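Accelerated cell death 11 (Arabidopsis thaliana, PDB 4NT1) transfers ceramide-1-phosphate and phytoceramide-1-phosphate selectively between membranes, using the all-helical GLTP fold, and does not transport ceramide lacking a phosphate. Local coordinates at residues Glu31-Phe37 and Ser73-Leu79; Met83-Ile87 and Leu197-Leu203; Leu103-Arg107 and Leu203-Trp207; Val112-Glu117 and Tyr183-Ala188. All blocks are in the same frame, centred on the assembly; numbering follows the deposited sequence.

Contact 1: residues Glu31-Phe37 and Ser73-Leu79. With NA (sodium ion), chain E.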
loop_
_atom_site.group_PDB
_atom_site.type_symbol
_atom_site.label_atom_id
_atom_site.label_comp_id
_atom_site.label_asym_id
_atom_site.label_seq_id
_atom_site.Cartn_x
_atom_site.Cartn_y
_atom_site.Cartn_z
ATOM N N GLU A 31 7.877 -0.160 -17.982
ATOM C CA GLU A 31 7.852 -1.577 -17.637
ATOM C C GLU A 31 8.201 -1.709 -16.167
ATOM O O GLU A 31 9.324 -1.406 -15.759
ATOM C CB GLU A 31 8.862 -2.352 -18.476
ATOM C CG GLU A 31 8.512 -2.431 -19.950
ATOM C CD GLU A 31 9.438 -3.367 -20.703
ATOM O OE1 GLU A 31 10.565 -2.947 -21.042
ATOM O OE2 GLU A 31 9.045 -4.528 -20.937
ATOM N N VAL A 32 7.224 -2.121 -15.367
ATOM C CA VAL A 32 7.439 -2.265 -13.941
ATOM C C VAL A 32 7.870 -3.692 -13.625
ATOM O O VAL A 32 7.082 -4.635 -13.785
ATOM C CB VAL A 32 6.176 -1.941 -13.151
ATOM C CG1 VAL A 32 6.449 -2.071 -11.652
ATOM C CG2 VAL A 32 5.650 -0.548 -13.512
ATOM N N PRO A 33 9.128 -3.862 -13.193
ATOM C CA PRO A 33 9.616 -5.206 -12.880
ATOM C C PRO A 33 8.936 -5.719 -11.630
ATOM O O PRO A 33 8.724 -4.952 -10.686
ATOM C CB PRO A 33 11.109 -4.986 -12.609
ATOM C CG PRO A 33 11.437 -3.672 -13.245
ATOM C CD PRO A 33 10.196 -2.849 -13.111
ATOM N N VAL A 34 8.577 -6.998 -11.627
ATOM C CA VAL A 34 7.806 -7.519 -10.513
ATOM C C VAL A 34 8.664 -7.642 -9.260
ATOM O O VAL A 34 8.194 -7.374 -8.156
ATOM C CB VAL A 34 7.098 -8.855 -10.864
ATOM C CG1 VAL A 34 6.221 -9.313 -9.704
ATOM C CG2 VAL A 34 6.253 -8.680 -12.116
ATOM N N THR A 35 9.926 -8.024 -9.436
ATOM C CA THR A 35 10.837 -8.152 -8.305
ATOM C C THR A 35 10.995 -6.790 -7.637
ATOM O O THR A 35 10.731 -6.655 -6.444
ATOM C CB THR A 35 12.205 -8.746 -8.721
ATOM O OG1 THR A 35 12.006 -10.045 -9.286
ATOM C CG2 THR A 35 13.152 -8.868 -7.515
ATOM N N GLN A 36 11.386 -5.776 -8.409
ATOM C CA GLN A 36 11.536 -4.421 -7.851
ATOM C C GLN A 36 10.273 -3.927 -7.150
ATOM O O GLN A 36 10.332 -3.404 -6.028
ATOM C CB GLN A 36 11.912 -3.418 -8.942
ATOM C CG GLN A 36 12.076 -1.999 -8.411
ATOM C CD GLN A 36 12.751 -1.086 -9.421
ATOM O OE1 GLN A 36 13.219 -1.541 -10.475
ATOM N NE2 GLN A 36 12.794 0.208 -9.116
ATOM N N PHE A 37 9.139 -4.062 -7.836
ATOM C CA PHE A 37 7.846 -3.658 -7.279
ATOM C C PHE A 37 7.547 -4.381 -5.967
ATOM O O PHE A 37 7.213 -3.753 -4.962
ATOM C CB PHE A 37 6.745 -3.935 -8.296
ATOM C CG PHE A 37 5.353 -3.712 -7.770
ATOM C CD1 PHE A 37 4.821 -2.432 -7.697
ATOM C CD2 PHE A 37 4.577 -4.787 -7.359
ATOM C CE1 PHE A 37 3.538 -2.223 -7.213
ATOM C CE2 PHE A 37 3.288 -4.585 -6.869
ATOM C CZ PHE A 37 2.768 -3.305 -6.801
ATOM N N SER A 73 7.946 -13.533 -7.693
ATOM C CA SER A 73 8.634 -12.612 -8.585
ATOM C C SER A 73 9.848 -13.220 -9.292
ATOM O O SER A 73 10.291 -12.695 -10.309
ATOM C CB SER A 73 9.037 -11.328 -7.837
ATOM O OG SER A 73 10.087 -11.571 -6.917
ATOM N N SER A 74 10.389 -14.316 -8.765
ATOM C CA SER A 74 11.587 -14.911 -9.368
ATOM C C SER A 74 11.322 -15.448 -10.776
ATOM O O SER A 74 12.251 -15.668 -11.548
ATOM C CB SER A 74 12.166 -16.010 -8.475
ATOM O OG SER A 74 11.197 -17.016 -8.233
ATOM N N SER A 75 10.052 -15.630 -11.113
ATOM C CA SER A 75 9.671 -16.196 -12.405
ATOM C C SER A 75 8.836 -15.250 -13.266
ATOM O O SER A 75 8.304 -15.656 -14.303
ATOM C CB SER A 75 8.883 -17.493 -12.192
ATOM O OG SER A 75 7.664 -17.229 -11.512
ATOM N N ILE A 76 8.707 -13.992 -12.848
ATOM C CA ILE A 76 7.861 -13.063 -13.595
ATOM C C ILE A 76 8.644 -11.810 -13.940
ATOM O O ILE A 76 9.320 -11.275 -13.084
ATOM C CB ILE A 76 6.669 -12.617 -12.750
ATOM C CG1 ILE A 76 6.113 -13.792 -11.935
ATOM C CG2 ILE A 76 5.601 -11.983 -13.635
ATOM C CD1 ILE A 76 5.091 -13.370 -10.880
ATOM N N SER A 77 8.544 -11.323 -15.171
ATOM C CA SER A 77 9.311 -10.136 -15.551
ATOM C C SER A 77 8.636 -8.842 -15.130
ATOM O O SER A 77 9.139 -8.130 -14.249
ATOM C CB SER A 77 9.586 -10.110 -17.055
ATOM O OG SER A 77 8.380 -10.133 -17.791
ATOM N N THR A 78 7.496 -8.537 -15.749
ATOM C CA THR A 78 6.842 -7.245 -15.526
ATOM C C THR A 78 5.374 -7.419 -15.134
ATOM O O THR A 78 4.790 -8.471 -15.373
ATOM C CB THR A 78 6.860 -6.364 -16.793
ATOM O OG1 THR A 78 6.010 -6.948 -17.802
ATOM C CG2 THR A 78 8.285 -6.217 -17.330
ATOM N N LEU A 79 4.781 -6.377 -14.548
ATOM C CA LEU A 79 3.388 -6.448 -14.119
ATOM C C LEU A 79 2.446 -6.707 -15.285
ATOM O O LEU A 79 1.480 -7.461 -15.153
ATOM C CB LEU A 79 2.967 -5.182 -13.356
ATOM C CG LEU A 79 3.623 -4.949 -11.993
ATOM C CD1 LEU A 79 3.209 -3.613 -11.402
ATOM C CD2 LEU A 79 3.302 -6.076 -11.009
HETATM NA NA NA E . 11.705 -11.150 -11.640
HETATM O O HOH W 1 6.491 -5.942 -20.331
HETATM O O HOH W 2 11.082 -8.950 -12.041
HETATM O O HOH W 3 12.800 -12.524 -7.239
HETATM O O HOH W 4 12.617 -10.705 -14.203
#
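P33 and T78 face each other in a single backbone bridge, closed by V34 N donating to S77 O (2.9 Å) and L79 N donating to V32 O (3.0 Å). In this GLTP-fold protein the bridge joins two helix starts: P33 is the N-cap residue before helix 34-51, and T78 that before helix 79-88, its OG1 capping V81 N. Among the apolar side chains, V34 lays CG2 against the T78 carbonyl carbon and against I76 CG2 (3.7 Å). L79 uses its branches separately: CD1 meets V32 CG1 (3.6 Å) and sits over the centre of the F37 ring face, a CH-pi contact, while CD2 lies 4.1 Å from V34 CG2. Helix 173-199 packs on V32, F37 and L79. At the polar end, T35 has OG1 beside its backbone N (chi1 -60°), turned to a sodium ion that it shares with S73 O, I76 O and two waters. One of these waters, 2.3 Å from the sodium, accepts from T35 N and donates to S77 O.

Contact 2: residues Met83-Ile87 and Leu197-Leu203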
loop_
_atom_site.group_PDB
_atom_site.type_symbol
_atom_site.label_atom_id
_atom_site.label_comp_id
_atom_site.label_asym_id
_atom_site.label_seq_id
_atom_site.Cartn_x
_atom_site.Cartn_y
_atom_site.Cartn_z
ATOM N N MET A 83 -0.017 -9.955 -15.611
ATOM C CA MET A 83 -1.466 -9.868 -15.772
ATOM C C MET A 83 -1.944 -10.489 -17.070
ATOM O O MET A 83 -2.991 -11.141 -17.096
ATOM C CB MET A 83 -1.951 -8.421 -15.653
ATOM C CG MET A 83 -1.857 -7.915 -14.238
ATOM S SD MET A 83 -2.343 -6.199 -14.098
ATOM C CE MET A 83 -4.126 -6.336 -14.289
ATOM N N ASP A 84 -1.196 -10.287 -18.149
ATOM C CA ASP A 84 -1.582 -10.870 -19.433
ATOM C C ASP A 84 -1.673 -12.401 -19.324
ATOM O O ASP A 84 -2.572 -13.016 -19.898
ATOM C CB ASP A 84 -0.600 -10.473 -20.544
ATOM C CG ASP A 84 -0.813 -9.042 -21.052
ATOM O OD1 ASP A 84 -1.871 -8.443 -20.779
ATOM O OD2 ASP A 84 0.086 -8.534 -21.749
ATOM N N LYS A 85 -0.748 -13.025 -18.595
ATOM C CA LYS A 85 -0.792 -14.486 -18.458
ATOM C C LYS A 85 -2.027 -14.959 -17.681
ATOM O O LYS A 85 -2.581 -16.028 -17.970
ATOM C CB LYS A 85 0.501 -15.031 -17.839
ATOM C CG LYS A 85 1.738 -14.791 -18.717
ATOM C CD LYS A 85 3.024 -15.100 -17.961
ATOM C CE LYS A 85 3.297 -16.584 -17.908
ATOM N NZ LYS A 85 3.614 -17.133 -19.263
ATOM N N ASP A 86 -2.461 -14.165 -16.702
ATOM C CA ASP A 86 -3.693 -14.495 -15.981
ATOM C C ASP A 86 -4.916 -14.328 -16.882
ATOM O O ASP A 86 -5.871 -15.095 -16.790
ATOM C CB ASP A 86 -3.862 -13.629 -14.730
ATOM C CG ASP A 86 -3.061 -14.147 -13.549
ATOM O OD1 ASP A 86 -2.698 -15.346 -13.542
ATOM O OD2 ASP A 86 -2.820 -13.361 -12.609
ATOM N N ILE A 87 -4.893 -13.308 -17.737
ATOM C CA ILE A 87 -5.995 -13.091 -18.679
ATOM C C ILE A 87 -6.070 -14.250 -19.684
ATOM O O ILE A 87 -7.154 -14.736 -20.018
ATOM C CB ILE A 87 -5.848 -11.737 -19.421
ATOM C CG1 ILE A 87 -5.987 -10.571 -18.432
ATOM C CG2 ILE A 87 -6.891 -11.618 -20.520
ATOM C CD1 ILE A 87 -5.537 -9.207 -18.992
ATOM N N LEU A 197 -4.094 -0.745 -15.366
ATOM C CA LEU A 197 -3.845 -2.097 -15.874
ATOM C C LEU A 197 -5.125 -2.934 -15.803
ATOM O O LEU A 197 -5.411 -3.723 -16.712
ATOM C CB LEU A 197 -2.733 -2.802 -15.101
ATOM C CG LEU A 197 -1.340 -2.192 -15.222
ATOM C CD1 LEU A 197 -0.344 -3.052 -14.483
ATOM C CD2 LEU A 197 -0.948 -2.043 -16.689
ATOM N N PHE A 198 -5.879 -2.768 -14.720
ATOM C CA PHE A 198 -7.127 -3.512 -14.526
ATOM C C PHE A 198 -8.242 -2.946 -15.408
ATOM O O PHE A 198 -8.922 -3.687 -16.120
ATOM C CB PHE A 198 -7.572 -3.491 -13.051
ATOM C CG PHE A 198 -6.734 -4.357 -12.145
ATOM C CD1 PHE A 198 -5.490 -3.926 -11.705
ATOM C CD2 PHE A 198 -7.194 -5.610 -11.739
ATOM C CE1 PHE A 198 -4.717 -4.722 -10.872
ATOM C CE2 PHE A 198 -6.427 -6.414 -10.908
ATOM C CZ PHE A 198 -5.183 -5.971 -10.475
ATOM N N LEU A 199 -8.429 -1.631 -15.351
ATOM C CA LEU A 199 -9.544 -0.987 -16.035
ATOM C C LEU A 199 -9.451 -1.043 -17.556
ATOM O O LEU A 199 -10.471 -1.145 -18.238
ATOM C CB LEU A 199 -9.690 0.466 -15.573
ATOM C CG LEU A 199 -9.923 0.637 -14.073
ATOM C CD1 LEU A 199 -9.844 2.108 -13.682
ATOM C CD2 LEU A 199 -11.245 0.032 -13.669
ATOM N N SER A 200 -8.232 -0.981 -18.082
ATOM C CA SER A 200 -8.012 -1.013 -19.528
ATOM C C SER A 200 -8.252 -2.407 -20.099
ATOM O O SER A 200 -8.404 -2.576 -21.313
ATOM C CB SER A 200 -6.594 -0.544 -19.871
ATOM O OG SER A 200 -5.614 -1.459 -19.402
ATOM N N LYS A 201 -8.282 -3.406 -19.223
ATOM C CA LYS A 201 -8.591 -4.774 -19.639
ATOM C C LYS A 201 -9.976 -5.203 -19.158
ATOM O O LYS A 201 -10.306 -6.391 -19.173
ATOM C CB LYS A 201 -7.522 -5.749 -19.140
ATOM C CG LYS A 201 -6.164 -5.564 -19.814
ATOM C CD LYS A 201 -6.293 -5.677 -21.334
ATOM C CE LYS A 201 -4.934 -5.794 -22.015
ATOM N NZ LYS A 201 -4.096 -4.573 -21.847
ATOM N N GLN A 202 -10.775 -4.231 -18.730
ATOM C CA GLN A 202 -12.142 -4.488 -18.265
ATOM C C GLN A 202 -12.219 -5.501 -17.124
ATOM O O GLN A 202 -13.179 -6.267 -17.041
ATOM C CB GLN A 202 -13.024 -4.983 -19.422
ATOM C CG GLN A 202 -13.307 -3.937 -20.491
ATOM C CD GLN A 202 -12.164 -3.789 -21.476
ATOM O OE1 GLN A 202 -11.552 -4.779 -21.890
ATOM N NE2 GLN A 202 -11.866 -2.551 -21.855
ATOM N N LEU A 203 -11.226 -5.503 -16.235
ATOM C CA LEU A 203 -11.184 -6.505 -15.180
ATOM C C LEU A 203 -11.899 -6.087 -13.896
ATOM O O LEU A 203 -12.168 -6.925 -13.041
ATOM C CB LEU A 203 -9.734 -6.862 -14.841
ATOM C CG LEU A 203 -8.818 -7.300 -15.980
ATOM C CD1 LEU A 203 -7.429 -7.666 -15.432
ATOM C CD2 LEU A 203 -9.433 -8.468 -16.737
HETATM O O HOH W 5 -1.891 -5.931 -20.069
#
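M83 and F198 make the aromatic part of this contact, and it is the methyl group that does the touching. M83 CE stands over the centre of the F198 ring, 3.7 Å from the centroid and 7° off the ring normal, a CH-pi contact; the sulfur lies farther off and oblique, within a Met-aromatic contact. The bend at chi3 (73°) of an otherwise extended chain turns CE onto the ring.

The methyl and the sulfur also make apolar contacts. M83 SD rests on L197 CB at 3.6 Å, while CE also touches L203 CD1 (3.7 Å). One helical turn on, I87 CD1 meets the aliphatic part of K201 at CG (3.8 Å), the two side chains crossing at about a right angle.

The turn that ends helix 173-199 places K201 and L203 beside helix 79-88. It is a Schellman motif, with Q202 at positive phi as the C-prime residue: L203 N returns to F198 O (2.9 Å) and Q202 N to L199 O. F198 O also accepts from K201 N.

The polar interaction is indirect. D84 OD1 and K201 NZ lie 4.6 Å apart, too far for a direct salt bridge, and one water joins them, donating to D84 OD1 (2.6 Å) and accepting from K201 NZ.

Contact 3: residues Leu103-Arg107 and Leu203-Trp207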
loop_
_atom_site.group_PDB
_atom_site.type_symbol
_atom_site.label_atom_id
_atom_site.label_comp_id
_atom_site.label_asym_id
_atom_site.label_seq_id
_atom_site.Cartn_x
_atom_site.Cartn_y
_atom_site.Cartn_z
ATOM N N LEU A 103 -4.069 -6.759 -6.885
ATOM C CA LEU A 103 -5.157 -5.869 -6.515
ATOM C C LEU A 103 -5.149 -5.623 -5.005
ATOM O O LEU A 103 -5.347 -4.495 -4.549
ATOM C CB LEU A 103 -6.499 -6.439 -6.984
ATOM C CG LEU A 103 -7.746 -5.598 -6.737
ATOM C CD1 LEU A 103 -7.579 -4.217 -7.353
ATOM C CD2 LEU A 103 -8.961 -6.310 -7.318
ATOM N N ARG A 104 -4.923 -6.674 -4.224
ATOM C CA ARG A 104 -4.865 -6.519 -2.772
ATOM C C ARG A 104 -3.689 -5.634 -2.332
ATOM O O ARG A 104 -3.838 -4.764 -1.453
ATOM C CB ARG A 104 -4.813 -7.876 -2.060
ATOM C CG ARG A 104 -6.197 -8.458 -1.768
ATOM C CD ARG A 104 -6.685 -9.349 -2.885
ATOM N NE ARG A 104 -8.066 -9.769 -2.667
ATOM C CZ ARG A 104 -9.087 -9.412 -3.443
ATOM N NH1 ARG A 104 -10.312 -9.840 -3.172
ATOM N NH2 ARG A 104 -8.884 -8.638 -4.500
ATOM N N VAL A 105 -2.534 -5.833 -2.958
ATOM C CA VAL A 105 -1.360 -5.026 -2.647
ATOM C C VAL A 105 -1.617 -3.560 -2.999
ATOM O O VAL A 105 -1.327 -2.662 -2.212
ATOM C CB VAL A 105 -0.104 -5.558 -3.349
ATOM C CG1 VAL A 105 1.028 -4.550 -3.231
ATOM C CG2 VAL A 105 0.301 -6.893 -2.730
ATOM N N LYS A 106 -2.204 -3.319 -4.163
ATOM C CA LYS A 106 -2.543 -1.948 -4.553
ATOM C C LYS A 106 -3.357 -1.241 -3.458
ATOM O O LYS A 106 -3.106 -0.070 -3.131
ATOM C CB LYS A 106 -3.318 -1.943 -5.873
ATOM C CG LYS A 106 -3.560 -0.547 -6.471
ATOM C CD LYS A 106 -4.833 0.096 -5.951
ATOM C CE LYS A 106 -6.060 -0.762 -6.291
ATOM N NZ LYS A 106 -7.319 0.029 -6.144
ATOM N N ARG A 107 -4.334 -1.941 -2.888
ATOM C CA ARG A 107 -5.167 -1.324 -1.858
ATOM C C ARG A 107 -4.347 -0.901 -0.638
ATOM O O ARG A 107 -4.576 0.169 -0.060
ATOM C CB ARG A 107 -6.323 -2.251 -1.460
ATOM C CG ARG A 107 -7.355 -2.412 -2.561
ATOM C CD ARG A 107 -8.333 -3.527 -2.250
ATOM N NE ARG A 107 -9.297 -3.698 -3.333
ATOM C CZ ARG A 107 -10.050 -4.780 -3.501
ATOM N NH1 ARG A 107 -9.955 -5.801 -2.654
ATOM N NH2 ARG A 107 -10.907 -4.831 -4.512
ATOM N N LEU A 203 -11.226 -5.503 -16.235
ATOM C CA LEU A 203 -11.184 -6.505 -15.180
ATOM C C LEU A 203 -11.899 -6.087 -13.896
ATOM O O LEU A 203 -12.168 -6.925 -13.041
ATOM C CB LEU A 203 -9.734 -6.862 -14.841
ATOM C CG LEU A 203 -8.818 -7.300 -15.980
ATOM C CD1 LEU A 203 -7.429 -7.666 -15.432
ATOM C CD2 LEU A 203 -9.433 -8.468 -16.737
ATOM N N GLY A 204 -12.160 -4.790 -13.747
ATOM C CA GLY A 204 -12.725 -4.254 -12.525
ATOM C C GLY A 204 -11.669 -4.155 -11.441
ATOM O O GLY A 204 -10.621 -4.795 -11.549
ATOM N N ILE A 205 -11.937 -3.368 -10.396
ATOM C CA ILE A 205 -11.008 -3.263 -9.274
ATOM C C ILE A 205 -11.697 -3.399 -7.922
ATOM O O ILE A 205 -11.079 -3.193 -6.881
ATOM C CB ILE A 205 -10.220 -1.928 -9.304
ATOM C CG1 ILE A 205 -11.174 -0.738 -9.143
ATOM C CG2 ILE A 205 -9.402 -1.821 -10.577
ATOM C CD1 ILE A 205 -10.466 0.614 -9.093
ATOM N N ASP A 206 -12.973 -3.763 -7.930
ATOM C CA ASP A 206 -13.735 -3.766 -6.685
ATOM C C ASP A 206 -14.010 -5.174 -6.140
ATOM O O ASP A 206 -14.802 -5.351 -5.211
ATOM C CB ASP A 206 -15.025 -2.940 -6.856
ATOM C CG ASP A 206 -14.743 -1.453 -7.111
ATOM O OD1 ASP A 206 -13.905 -0.863 -6.391
ATOM O OD2 ASP A 206 -15.350 -0.881 -8.042
ATOM N N TRP A 207 -13.322 -6.167 -6.701
ATOM C CA TRP A 207 -13.530 -7.564 -6.308
ATOM C C TRP A 207 -12.450 -8.095 -5.367
ATOM O O TRP A 207 -12.570 -9.208 -4.843
ATOM C CB TRP A 207 -13.645 -8.475 -7.541
ATOM C CG TRP A 207 -12.554 -8.272 -8.558
ATOM C CD1 TRP A 207 -12.562 -7.387 -9.592
ATOM C CD2 TRP A 207 -11.301 -8.972 -8.639
ATOM N NE1 TRP A 207 -11.398 -7.486 -10.311
ATOM C CE2 TRP A 207 -10.605 -8.451 -9.747
ATOM C CE3 TRP A 207 -10.705 -9.992 -7.887
ATOM C CZ2 TRP A 207 -9.343 -8.914 -10.128
ATOM C CZ3 TRP A 207 -9.449 -10.445 -8.256
ATOM C CH2 TRP A 207 -8.781 -9.910 -9.373
ATOM O OXT TRP A 207 -11.432 -7.446 -5.118
HETATM O O HOH W 6 -9.578 -1.517 -5.432
#
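The C-terminal carboxylate of the chain docks here beside the lipid headgroup site, as an acceptor for R104, which binds the phosphorylated sphingoid lipid, and for R107. R104 grips W207 end-on: NH1 donates to W207 O (2.9 Å) on a lone pair in the carbonyl plane, nearly straight at 175°, and NH2 to W207 OXT. R107, extended from CG to NE, brings NH2 to the same OXT (2.7 Å) and to I205 O (2.9 Å), so one nitrogen holds both the chain end and a carbonyl two residues earlier. A water donates to I205 O and accepts from R107 NE and K106 NZ, whose salt-bridge partner is D195. With two guanidinium groups on OXT, the negative charge of the carboxylate is probably stabilised, and R104 is likely to be held in position for the site. The apolar half belongs to L103, whose CD2 lies over the centre of the six-membered ring of W207, 3.7 Å from its centroid, while CD1 meets I205 CB (4.0 Å). R100, another lipid-binding residue, lies close to R104; the tail lies along the L103-R107 part of helix 98-121, with F198 of helix 173-199 packing against L103 and I205.

Contact 4: residues Val112-Glu117 and Tyr183-Ala188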
loop_
_atom_site.group_PDB
_atom_site.type_symbol
_atom_site.label_atom_id
_atom_site.label_comp_id
_atom_site.label_asym_id
_atom_site.label_seq_id
_atom_site.Cartn_x
_atom_site.Cartn_y
_atom_site.Cartn_z
ATOM N N VAL A 112 -1.949 3.474 2.714
ATOM C CA VAL A 112 -0.791 4.170 3.263
ATOM C C VAL A 112 -0.709 5.578 2.674
ATOM O O VAL A 112 -0.467 6.542 3.400
ATOM C CB VAL A 112 0.525 3.388 3.067
ATOM C CG1 VAL A 112 1.727 4.217 3.575
ATOM C CG2 VAL A 112 0.466 2.048 3.809
ATOM N N LYS A 113 -0.944 5.702 1.373
ATOM C CA LYS A 113 -0.974 7.023 0.753
ATOM C C LYS A 113 -1.969 7.962 1.450
ATOM O O LYS A 113 -1.635 9.105 1.749
ATOM C CB LYS A 113 -1.322 6.945 -0.736
ATOM C CG LYS A 113 -1.332 8.320 -1.414
ATOM C CD LYS A 113 -1.886 8.290 -2.826
ATOM C CE LYS A 113 -3.389 8.340 -2.836
ATOM N NZ LYS A 113 -3.869 9.292 -3.876
ATOM N N VAL A 114 -3.191 7.485 1.690
ATOM C CA VAL A 114 -4.214 8.319 2.340
ATOM C C VAL A 114 -3.853 8.581 3.790
ATOM O O VAL A 114 -4.013 9.693 4.291
ATOM C CB VAL A 114 -5.618 7.677 2.275
ATOM C CG1 VAL A 114 -6.644 8.521 3.065
ATOM C CG2 VAL A 114 -6.052 7.512 0.827
ATOM N N LEU A 115 -3.366 7.549 4.469
ATOM C CA LEU A 115 -2.869 7.724 5.825
ATOM C C LEU A 115 -1.860 8.881 5.901
ATOM O O LEU A 115 -2.000 9.788 6.735
ATOM C CB LEU A 115 -2.220 6.434 6.326
ATOM C CG LEU A 115 -1.528 6.593 7.675
ATOM C CD1 LEU A 115 -2.579 6.845 8.755
ATOM C CD2 LEU A 115 -0.742 5.336 7.991
ATOM N N PHE A 116 -0.843 8.847 5.036
ATOM C CA PHE A 116 0.166 9.904 4.997
ATOM C C PHE A 116 -0.432 11.283 4.670
ATOM O O PHE A 116 -0.106 12.286 5.313
ATOM C CB PHE A 116 1.286 9.554 3.999
ATOM C CG PHE A 116 2.250 8.507 4.501
ATOM C CD1 PHE A 116 2.044 7.866 5.717
ATOM C CD2 PHE A 116 3.367 8.161 3.754
ATOM C CE1 PHE A 116 2.935 6.898 6.179
ATOM C CE2 PHE A 116 4.264 7.203 4.216
ATOM C CZ PHE A 116 4.048 6.575 5.426
ATOM N N GLU A 117 -1.289 11.339 3.661
ATOM C CA GLU A 117 -1.966 12.584 3.317
ATOM C C GLU A 117 -2.689 13.137 4.544
ATOM O O GLU A 117 -2.669 14.341 4.811
ATOM C CB GLU A 117 -2.989 12.356 2.196
ATOM C CG GLU A 117 -2.393 12.231 0.796
ATOM C CD GLU A 117 -3.411 11.752 -0.242
ATOM O OE1 GLU A 117 -4.408 11.112 0.147
ATOM O OE2 GLU A 117 -3.210 12.010 -1.451
ATOM N N TYR A 183 6.391 9.959 -0.519
ATOM C CA TYR A 183 5.648 8.722 -0.776
ATOM C C TYR A 183 4.291 9.021 -1.399
ATOM O O TYR A 183 3.844 8.321 -2.317
ATOM C CB TYR A 183 5.439 7.893 0.497
ATOM C CG TYR A 183 4.545 6.701 0.222
ATOM C CD1 TYR A 183 5.065 5.541 -0.350
ATOM C CD2 TYR A 183 3.182 6.754 0.472
ATOM C CE1 TYR A 183 4.250 4.456 -0.636
ATOM C CE2 TYR A 183 2.363 5.674 0.198
ATOM C CZ TYR A 183 2.903 4.529 -0.362
ATOM O OH TYR A 183 2.088 3.446 -0.637
ATOM N N VAL A 184 3.625 10.052 -0.887
ATOM C CA VAL A 184 2.324 10.418 -1.426
ATOM C C VAL A 184 2.449 10.793 -2.897
ATOM O O VAL A 184 1.647 10.351 -3.727
ATOM C CB VAL A 184 1.674 11.567 -0.649
ATOM C CG1 VAL A 184 0.487 12.116 -1.436
ATOM C CG2 VAL A 184 1.248 11.086 0.732
ATOM N N ASN A 185 3.458 11.598 -3.222
ATOM C CA ASN A 185 3.659 12.047 -4.606
ATOM C C ASN A 185 4.073 10.942 -5.569
ATOM O O ASN A 185 3.722 10.977 -6.749
ATOM C CB ASN A 185 4.686 13.172 -4.668
ATOM C CG ASN A 185 4.196 14.424 -3.985
ATOM O OD1 ASN A 185 2.995 14.599 -3.796
ATOM N ND2 ASN A 185 5.117 15.302 -3.621
ATOM N N SER A 186 4.838 9.978 -5.074
ATOM C CA SER A 186 5.304 8.889 -5.924
ATOM C C SER A 186 4.243 7.804 -6.074
ATOM O O SER A 186 4.027 7.270 -7.169
ATOM C CB SER A 186 6.589 8.281 -5.361
ATOM O OG SER A 186 7.662 9.203 -5.453
ATOM N N SER A 187 3.566 7.492 -4.974
ATOM C CA SER A 187 2.608 6.394 -4.978
ATOM C C SER A 187 1.367 6.725 -5.791
ATOM O O SER A 187 0.740 5.832 -6.371
ATOM C CB SER A 187 2.230 5.973 -3.548
ATOM O OG SER A 187 1.482 6.979 -2.888
ATOM N N ALA A 188 1.009 8.002 -5.859
ATOM C CA ALA A 188 -0.226 8.360 -6.556
ATOM C C ALA A 188 -0.223 7.920 -8.021
ATOM O O ALA A 188 -1.138 7.220 -8.449
ATOM C CB ALA A 188 -0.550 9.853 -6.411
#
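Y183 holds its ring carbon CG anti to the backbone N (chi1 174°), which sends the ring across to V112, K113 and F116; F116 takes the other course, with CG beside its own N, and meets it. F116 CD2 and Y183 CD2 come within 3.6 Å, the rings inclined at 76° to each other in an oblique pair. V112 CG1 touches Y183 CE2 (3.7 Å), and the edge of the tyrosine ring lies against the backbone N of K113.

K113 is a knob in a hole formed by Y183, V184, S187 and A188. Its aliphatic chain does the filling, with CG 3.4 Å from S187 OG and CD alongside A188. The hydroxyl of S187 is itself turned back on its own helix, donating to Y183 O (2.8 Å), while S187 N reaches that same oxygen from the opposite face of its carbonyl plane. Next to the knob, V184 divides its methyls: CG2 rests on F116 CB (3.6 Å) and CG1 on E117 CG (3.6 Å).

These two long helices of the GLTP fold run roughly antiparallel, their segment axes 148° apart in direction and 9.3 Å apart at closest approach. Y183 OH bonds to L109 O farther back on helix 98-121. Helix 34-51 packs on V112, and helix 10-25 reaches both F116 and Y183, its F18 meeting the tyrosine ring edge-to-face.

From the N terminus, contact 1 closes the first loop, joining the start of helix 34-51 to the turn before helix 79-88, and it is complete before the others open. Contact 2 then opens on helix 79-88 and contact 3 on helix 98-121; contact 2 ends at L203, in the tail that follows helix 173-199, and contact 3 at the C-terminal W207. They share L203 and cross because their segments alternate. Contact 4, between helices 98-121 and 173-199, nests inside the loops closed by both. F198 of contact 2 packs on L103, I205 and W207 of contact 3, while L79 of contact 1 touches L197 of contact 2. Helix 173-199 and its tail are thereby tied to helices 79-88 and 98-121.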